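PDB 4XG0: uncharacterized protein from Bordetella bronchiseptica, which probably acts as a sugar-acid kinase of the DUF1537 family, phosphorylating acid sugars with ATP in a catabolic pathway. Local coordinates for residues A[53-58]-A[72-77]; A[29-34]-A[76-81]. One frame throughout, in Å; residues are numbered along the deposited sequence. Where two conformers were deposited one is given.

Contact 1: A[53-58]-A[72-77]; sequences QLSVGG and EVLAVT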
ATOM      1  N   GLN A  53      -8.360  14.924   3.419  1.00 27.24           N
ATOM      2  CA  GLN A  53      -9.299  15.839   4.029  1.00 29.51           C
ATOM      3  C   GLN A  53     -10.440  15.061   4.649  1.00 29.68           C
ATOM      4  O   GLN A  53     -10.843  14.049   4.099  1.00 28.72           O
ATOM      5  CB  GLN A  53      -9.870  16.772   2.975  1.00 31.51           C
ATOM      6  CG  GLN A  53      -8.893  17.655   2.317  1.00 44.88           C
ATOM      7  CD  GLN A  53      -8.891  19.066   2.876  1.00 51.01           C
ATOM      8  OE1 GLN A  53      -9.787  19.458   3.630  1.00 51.89           O
ATOM      9  NE2 GLN A  53      -7.885  19.844   2.488  1.00 49.20           N
ATOM     10  N   LEU A  54     -10.934  15.533   5.784  1.00 30.97           N
ATOM     11  CA  LEU A  54     -11.984  14.841   6.536  1.00 31.27           C
ATOM     12  C   LEU A  54     -13.143  15.777   6.769  1.00 33.96           C
ATOM     13  O   LEU A  54     -12.935  16.935   7.176  1.00 35.50           O
ATOM     14  CB  LEU A  54     -11.415  14.347   7.883  1.00 33.33           C
ATOM     15  CG  LEU A  54     -12.385  13.739   8.913  1.00 41.62           C
ATOM     16  CD1 LEU A  54     -12.790  12.345   8.499  1.00 43.78           C
ATOM     17  CD2 LEU A  54     -11.757  13.718  10.307  1.00 42.77           C
ATOM     18  N   SER A  55     -14.356  15.314   6.454  1.00 36.02           N
ATOM     19  CA  SER A  55     -15.588  16.021   6.819  1.00 42.94           C
ATOM     20  C   SER A  55     -16.255  15.334   8.015  1.00 43.92           C
ATOM     21  O   SER A  55     -16.359  14.107   8.054  1.00 44.43           O
ATOM     22  CB  SER A  55     -16.597  16.086   5.658  1.00 49.14           C
ATOM     23  OG  SER A  55     -16.002  16.613   4.487  1.00 62.26           O
ATOM     24  N   VAL A  56     -16.698  16.138   8.981  1.00 45.85           N
ATOM     25  CA  VAL A  56     -17.360  15.625  10.177  1.00 46.12           C
ATOM     26  C   VAL A  56     -18.805  15.400   9.797  1.00 48.24           C
ATOM     27  O   VAL A  56     -19.593  14.851  10.576  1.00 54.78           O
ATOM     28  CB  VAL A  56     -17.227  16.604  11.369  1.00 50.73           C
ATOM     29  CG1 VAL A  56     -18.123  16.199  12.512  1.00 61.77           C
ATOM     30  CG2 VAL A  56     -15.764  16.651  11.846  1.00 39.83           C
ATOM     31  N   GLY A  57     -19.139  15.836   8.585  1.00 51.05           N
ATOM     32  CA  GLY A  57     -20.394  15.476   7.953  1.00 59.64           C
ATOM     33  C   GLY A  57     -20.186  14.848   6.575  1.00 56.68           C
ATOM     34  O   GLY A  57     -19.360  13.933   6.401  1.00 40.85           O
ATOM     35  N   GLY A  58     -20.928  15.362   5.590  1.00 73.05           N
ATOM     36  CA  GLY A  58     -20.888  14.847   4.228  1.00 68.18           C
ATOM     37  C   GLY A  58     -19.907  15.574   3.321  1.00 70.14           C
ATOM     38  O   GLY A  58     -19.143  16.428   3.778  1.00 67.96           O
ATOM     39  N   GLU A  72      -5.922  14.694  -2.094  0.52 25.29           N
ATOM     40  CA  GLU A  72      -5.882  13.461  -2.863  0.52 24.10           C
ATOM     41  C   GLU A  72      -6.965  12.490  -2.379  0.52 23.61           C
ATOM     42  O   GLU A  72      -7.592  11.769  -3.174  0.52 23.67           O
ATOM     43  CB  GLU A  72      -4.481  12.848  -2.739  0.52 27.58           C
ATOM     44  CG  GLU A  72      -3.360  13.819  -3.207  0.52 34.53           C
ATOM     45  CD  GLU A  72      -1.935  13.300  -2.963  0.52 33.73           C
ATOM     46  OE1 GLU A  72      -1.324  12.903  -3.975  0.52 33.70           O
ATOM     47  OE2 GLU A  72      -1.432  13.295  -1.801  0.52 19.17           O
ATOM     48  N   VAL A  73      -7.215  12.515  -1.070  1.00 23.52           N
ATOM     49  CA  VAL A  73      -8.202  11.613  -0.416  1.00 23.29           C
ATOM     50  C   VAL A  73      -9.221  12.449   0.331  1.00 25.22           C
ATOM     51  O   VAL A  73      -8.862  13.364   1.065  1.00 25.87           O
ATOM     52  CB  VAL A  73      -7.513  10.676   0.610  1.00 21.33           C
ATOM     53  CG1 VAL A  73      -8.498   9.765   1.345  1.00 21.23           C
ATOM     54  CG2 VAL A  73      -6.435   9.874  -0.045  1.00 20.17           C
ATOM     55  N   LEU A  74     -10.506  12.145   0.121  1.00 26.27           N
ATOM     56  CA  LEU A  74     -11.579  12.824   0.845  1.00 28.18           C
ATOM     57  C   LEU A  74     -12.390  11.793   1.608  1.00 29.39           C
ATOM     58  O   LEU A  74     -12.916  10.879   0.998  1.00 27.26           O
ATOM     59  CB  LEU A  74     -12.493  13.603  -0.104  1.00 30.77           C
ATOM     60  CG  LEU A  74     -13.726  14.299   0.509  1.00 40.63           C
ATOM     61  CD1 LEU A  74     -13.460  15.093   1.795  1.00 36.81           C
ATOM     62  CD2 LEU A  74     -14.384  15.221  -0.522  1.00 45.41           C
ATOM     63  N   ALA A  75     -12.462  11.959   2.930  1.00 27.85           N
ATOM     64  CA  ALA A  75     -13.195  11.062   3.827  1.00 27.56           C
ATOM     65  C   ALA A  75     -14.412  11.733   4.443  1.00 29.77           C
ATOM     66  O   ALA A  75     -14.367  12.879   4.914  1.00 31.20           O
ATOM     67  CB  ALA A  75     -12.281  10.537   4.922  1.00 25.97           C
ATOM     68  N   VAL A  76     -15.537  11.012   4.431  1.00 30.21           N
ATOM     69  CA  VAL A  76     -16.790  11.565   4.890  1.00 32.89           C
ATOM     70  C   VAL A  76     -17.524  10.544   5.752  1.00 32.11           C
ATOM     71  O   VAL A  76     -17.270   9.359   5.647  1.00 30.41           O
ATOM     72  CB  VAL A  76     -17.687  11.928   3.698  1.00 34.22           C
ATOM     73  CG1 VAL A  76     -16.909  12.778   2.731  1.00 35.13           C
ATOM     74  CG2 VAL A  76     -18.173  10.671   3.004  1.00 33.07           C
ATOM     75  N   THR A  77     -18.412  11.027   6.611  1.00 34.06           N
ATOM     76  CA  THR A  77     -19.274  10.137   7.363  1.00 33.99           C
ATOM     77  C   THR A  77     -20.725  10.366   6.961  1.00 36.06           C
ATOM     78  O   THR A  77     -21.183  11.511   6.787  1.00 38.08           O
ATOM     79  CB  THR A  77     -19.167  10.314   8.881  1.00 37.30           C
ATOM     80  OG1 THR A  77     -20.211   9.550   9.500  1.00 36.11           O
ATOM     81  CG2 THR A  77     -19.318  11.767   9.269  1.00 42.45           C
TER

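Contact 2: A[29-34]-A[76-81]; sequences GIVADD and VTTHSR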
ATOM      1  N   GLY A  29     -11.977   8.332  -2.661  1.00 24.58           N
ATOM      2  CA  GLY A  29     -13.040   8.717  -1.760  1.00 28.24           C
ATOM      3  C   GLY A  29     -13.265   7.621  -0.723  1.00 27.83           C
ATOM      4  O   GLY A  29     -13.303   6.443  -1.067  1.00 28.22           O
ATOM      5  N   ILE A  30     -13.405   8.016   0.539  1.00 24.74           N
ATOM      6  CA  ILE A  30     -13.724   7.116   1.643  1.00 24.03           C
ATOM      7  C   ILE A  30     -15.116   7.476   2.205  1.00 26.95           C
ATOM      8  O   ILE A  30     -15.329   8.569   2.715  1.00 27.24           O
ATOM      9  CB  ILE A  30     -12.708   7.232   2.795  1.00 22.93           C
ATOM     10  CG1 ILE A  30     -11.311   6.837   2.349  1.00 21.10           C
ATOM     11  CG2 ILE A  30     -13.158   6.331   3.952  1.00 29.33           C
ATOM     12  CD1 ILE A  30     -10.275   7.336   3.347  1.00 20.62           C
ATOM     13  N   VAL A  31     -16.086   6.564   2.069  1.00 26.14           N
ATOM     14  CA  VAL A  31     -17.410   6.729   2.671  1.00 28.04           C
ATOM     15  C   VAL A  31     -17.553   5.826   3.915  1.00 27.07           C
ATOM     16  O   VAL A  31     -17.597   4.602   3.785  1.00 26.03           O
ATOM     17  CB  VAL A  31     -18.510   6.325   1.663  1.00 28.87           C
ATOM     18  CG1 VAL A  31     -19.891   6.528   2.269  1.00 30.72           C
ATOM     19  CG2 VAL A  31     -18.379   7.110   0.386  1.00 33.70           C
ATOM     20  N   ALA A  32     -17.601   6.425   5.105  1.00 27.72           N
ATOM     21  CA  ALA A  32     -17.774   5.676   6.348  1.00 27.34           C
ATOM     22  C   ALA A  32     -19.121   5.943   6.968  1.00 31.11           C
ATOM     23  O   ALA A  32     -19.650   7.041   6.846  1.00 30.98           O
ATOM     24  CB  ALA A  32     -16.688   6.045   7.333  1.00 26.58           C
ATOM     25  N   ASP A  33     -19.675   4.951   7.661  1.00 29.79           N
ATOM     26  CA  ASP A  33     -20.982   5.146   8.246  1.00 37.10           C
ATOM     27  C   ASP A  33     -20.980   5.809   9.628  1.00 32.85           C
ATOM     28  O   ASP A  33     -22.036   6.108  10.170  1.00 33.82           O
ATOM     29  CB  ASP A  33     -21.782   3.827   8.239  1.00 33.35           C
ATOM     30  CG  ASP A  33     -21.213   2.778   9.171  1.00 31.22           C
ATOM     31  OD1 ASP A  33     -19.998   2.802   9.453  1.00 28.24           O
ATOM     32  OD2 ASP A  33     -22.020   1.930   9.643  1.00 31.42           O
ATOM     33  N   ASP A  34     -19.821   6.088  10.206  1.00 31.18           N
ATOM     34  CA  ASP A  34     -19.843   6.841  11.441  1.00 34.67           C
ATOM     35  C   ASP A  34     -18.575   7.680  11.581  1.00 33.36           C
ATOM     36  O   ASP A  34     -17.623   7.512  10.817  1.00 30.08           O
ATOM     37  CB  ASP A  34     -20.106   5.937  12.652  1.00 32.72           C
ATOM     38  CG  ASP A  34     -18.896   5.183  13.118  1.00 30.42           C
ATOM     39  OD1 ASP A  34     -17.884   5.081  12.375  1.00 28.80           O
ATOM     40  OD2 ASP A  34     -18.976   4.644  14.257  1.00 35.41           O
ATOM     41  N   VAL A  76     -15.537  11.012   4.431  1.00 30.21           N
ATOM     42  CA  VAL A  76     -16.790  11.565   4.890  1.00 32.89           C
ATOM     43  C   VAL A  76     -17.524  10.544   5.752  1.00 32.11           C
ATOM     44  O   VAL A  76     -17.270   9.359   5.647  1.00 30.41           O
ATOM     45  CB  VAL A  76     -17.687  11.928   3.698  1.00 34.22           C
ATOM     46  CG1 VAL A  76     -16.909  12.778   2.731  1.00 35.13           C
ATOM     47  CG2 VAL A  76     -18.173  10.671   3.004  1.00 33.07           C
ATOM     48  N   THR A  77     -18.412  11.027   6.611  1.00 34.06           N
ATOM     49  CA  THR A  77     -19.274  10.137   7.363  1.00 33.99           C
ATOM     50  C   THR A  77     -20.725  10.366   6.961  1.00 36.06           C
ATOM     51  O   THR A  77     -21.183  11.511   6.787  1.00 38.08           O
ATOM     52  CB  THR A  77     -19.167  10.314   8.881  1.00 37.30           C
ATOM     53  OG1 THR A  77     -20.211   9.550   9.500  1.00 36.11           O
ATOM     54  CG2 THR A  77     -19.318  11.767   9.269  1.00 42.45           C
ATOM     55  N   THR A  78     -21.458   9.282   6.800  1.00 35.70           N
ATOM     56  CA  THR A  78     -22.871   9.403   6.444  1.00 39.16           C
ATOM     57  C   THR A  78     -23.756   9.421   7.688  1.00 39.06           C
ATOM     58  O   THR A  78     -24.969   9.523   7.576  1.00 40.84           O
ATOM     59  CB  THR A  78     -23.311   8.233   5.555  1.00 41.17           C
ATOM     60  OG1 THR A  78     -22.836   7.021   6.131  1.00 34.95           O
ATOM     61  CG2 THR A  78     -22.750   8.356   4.150  1.00 40.79           C
ATOM     62  N   HIS A  79     -23.155   9.306   8.873  1.00 38.38           N
ATOM     63  CA  HIS A  79     -23.908   9.114  10.134  1.00 39.46           C
ATOM     64  C   HIS A  79     -25.119   8.208   9.967  1.00 40.02           C
ATOM     65  O   HIS A  79     -26.202   8.533  10.465  1.00 42.04           O
ATOM     66  CB  HIS A  79     -24.417  10.437  10.713  1.00 43.25           C
ATOM     67  CG  HIS A  79     -23.614  11.635  10.318  1.00 60.16           C
ATOM     68  ND1 HIS A  79     -22.709  12.238  11.171  1.00 60.87           N
ATOM     69  CD2 HIS A  79     -23.610  12.374   9.185  1.00 59.71           C
ATOM     70  CE1 HIS A  79     -22.175  13.282  10.570  1.00 55.51           C
ATOM     71  NE2 HIS A  79     -22.702  13.393   9.363  1.00 56.87           N
ATOM     72  N   SER A  80     -24.939   7.068   9.309  1.00 38.35           N
ATOM     73  CA  SER A  80     -26.081   6.253   8.889  1.00 38.96           C
ATOM     74  C   SER A  80     -26.230   4.907   9.599  1.00 38.01           C
ATOM     75  O   SER A  80     -27.191   4.174   9.318  1.00 39.28           O
ATOM     76  CB  SER A  80     -25.977   6.005   7.390  1.00 38.30           C
ATOM     77  OG  SER A  80     -24.761   5.344   7.090  1.00 35.94           O
ATOM     78  N   ARG A  81     -25.337   4.583  10.535  1.00 36.79           N
ATOM     79  CA  ARG A  81     -25.346   3.252  11.169  1.00 35.85           C
ATOM     80  C   ARG A  81     -26.663   2.924  11.916  1.00 37.97           C
ATOM     81  O   ARG A  81     -27.184   1.802  11.813  1.00 37.38           O
ATOM     82  CB  ARG A  81     -24.155   3.108  12.114  1.00 34.57           C
ATOM     83  CG  ARG A  81     -23.944   1.687  12.624  1.00 34.33           C
ATOM     84  CD  ARG A  81     -22.677   1.592  13.436  1.00 32.23           C
ATOM     85  NE  ARG A  81     -21.486   1.657  12.594  1.00 30.42           N
ATOM     86  CZ  ARG A  81     -20.249   1.443  13.019  1.00 29.04           C
ATOM     87  NH1 ARG A  81     -19.237   1.527  12.166  1.00 28.32           N
ATOM     88  NH2 ARG A  81     -20.007   1.143  14.290  1.00 32.01           N
TER
HETATM   89  O   HOH W   1     -23.606   6.420  12.719  1.00 36.83           O

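Contact 1: A[53-58]-A[72-77]
Four backbone hydrogen bonds join 53-58 to 72-77, and the first three form the ladder of a parallel pair. Gln53 N donates to Val73 O, Ala75 N to Gln53 O (2.9 Å), and Ser55 N to Ala75 O (2.9 Å), each almost straight. Beyond Ser55 the chain curls at Val56, yet Gly57 O still takes the N-H of Thr77 at 3.1 Å, with the donor tilted 26° from the carbonyl plane. The hydroxyl of Ser55 bonds weakly to Gly58 O, bridging the curl.

Side-chain packing surrounds this ladder. On one face a branch of Leu54, CD1, reaches Ala75 CB at 4.0 Å; the small methyl of Ala75 suits a face packed against Ser38 and Ala42 of helix 35-47. On the other face Leu74 brings its CD1 to Gln53 O (3.6 Å) and beside Ser55 OG. Thr77 CG2 sits between its own backbone N and carbonyl carbon, which packs the methyl within 3.4 Å of Val56 O.

The two strands belong to a beta-alpha-beta unit: strand 52-54 is the outermost of the eight-stranded parallel sheet and 73-77 the next one in. Leu74 and Ser55 pack on connecting helix 59-64, and strand 28-32 lies along the far side of strand 73-77.

Contact 2: A[29-34]-A[76-81]
Asp33 O is shared by Ser80 N, at 3.2 Å, and by a bridging water, which donates to it and accepts a weak bond from Arg81 N. The bond from Ser80 is bent, as the chain turns past the strand end.

Asp33 and Arg81 form a side-on, two-bond salt bridge. Arg81 NE reaches Asp33 OD2 at 3.0 Å and Arg81 NH1 reaches Asp33 OD1 at 3.1 Å; both oxygens lie near the guanidinium plane. The carboxylate is nevertheless rotated by 43°, so OD1 is approached on its syn side while OD2 is met from above its plane. Arg81 starts out extended and bends at chi3 (-73°), swinging the guanidinium back to this carboxylate. Asp34, the third member of the network, comes over a guanidinium face instead: its carboxylate stacks within 21° of parallel, and OD2 makes a long, purely electrostatic pair with NH2. Asp34 OD1 caps Gly37 N as the N-cap of helix 35-47. Together the two carboxylates fix the position and turn of the guanidinium.

Behind this network the strands pair in parallel: Val76 N donates to Ile30 O, Ala32 N to Val76 O, and Thr78 N to Ala32 O (2.9 Å). Val31 CG1 packs on Thr78 CG2 at 3.9 Å, suiting the buried face under helix 85-101. Thr77 OG1 accepts from His79 N, an ST turn that redirects the chain, and Ser80 OG bonds to Glu122.

Citrate, probably from the crystallisation liquor, bonds to Arg81 NH1 and lies close to Asp34. A polar cluster at the carboxyl ends of parallel strands, beside a helix start, is where alpha/beta folds commonly place binding sites, consistent with a pocket for an acid sugar in this sugar-binding domain.

Contacts 1 and 2 are centred about 8 Å apart and share Val76 and Thr77, because strand 73-77 is the middle of three adjacent parallel strands. Strand 52-54 flanks it at the sheet edge and strand 28-32 toward the interior. Along the chain, strand 28-32 leads through helix 35-47 to strand 52-54, and that strand through helix 59-64 to strand 73-77, so the chain moves out to the edge before returning between its first two strands. Leu74 O, probably hydrogen-bonded to Ile30 N, carries the ladder from one contact to the other, and His79 packs against Val56 and Gly57. Contact 1 thus builds the partly buried margin, whereas contact 2 brings the buried strand ends to the citrate-occupied pocket.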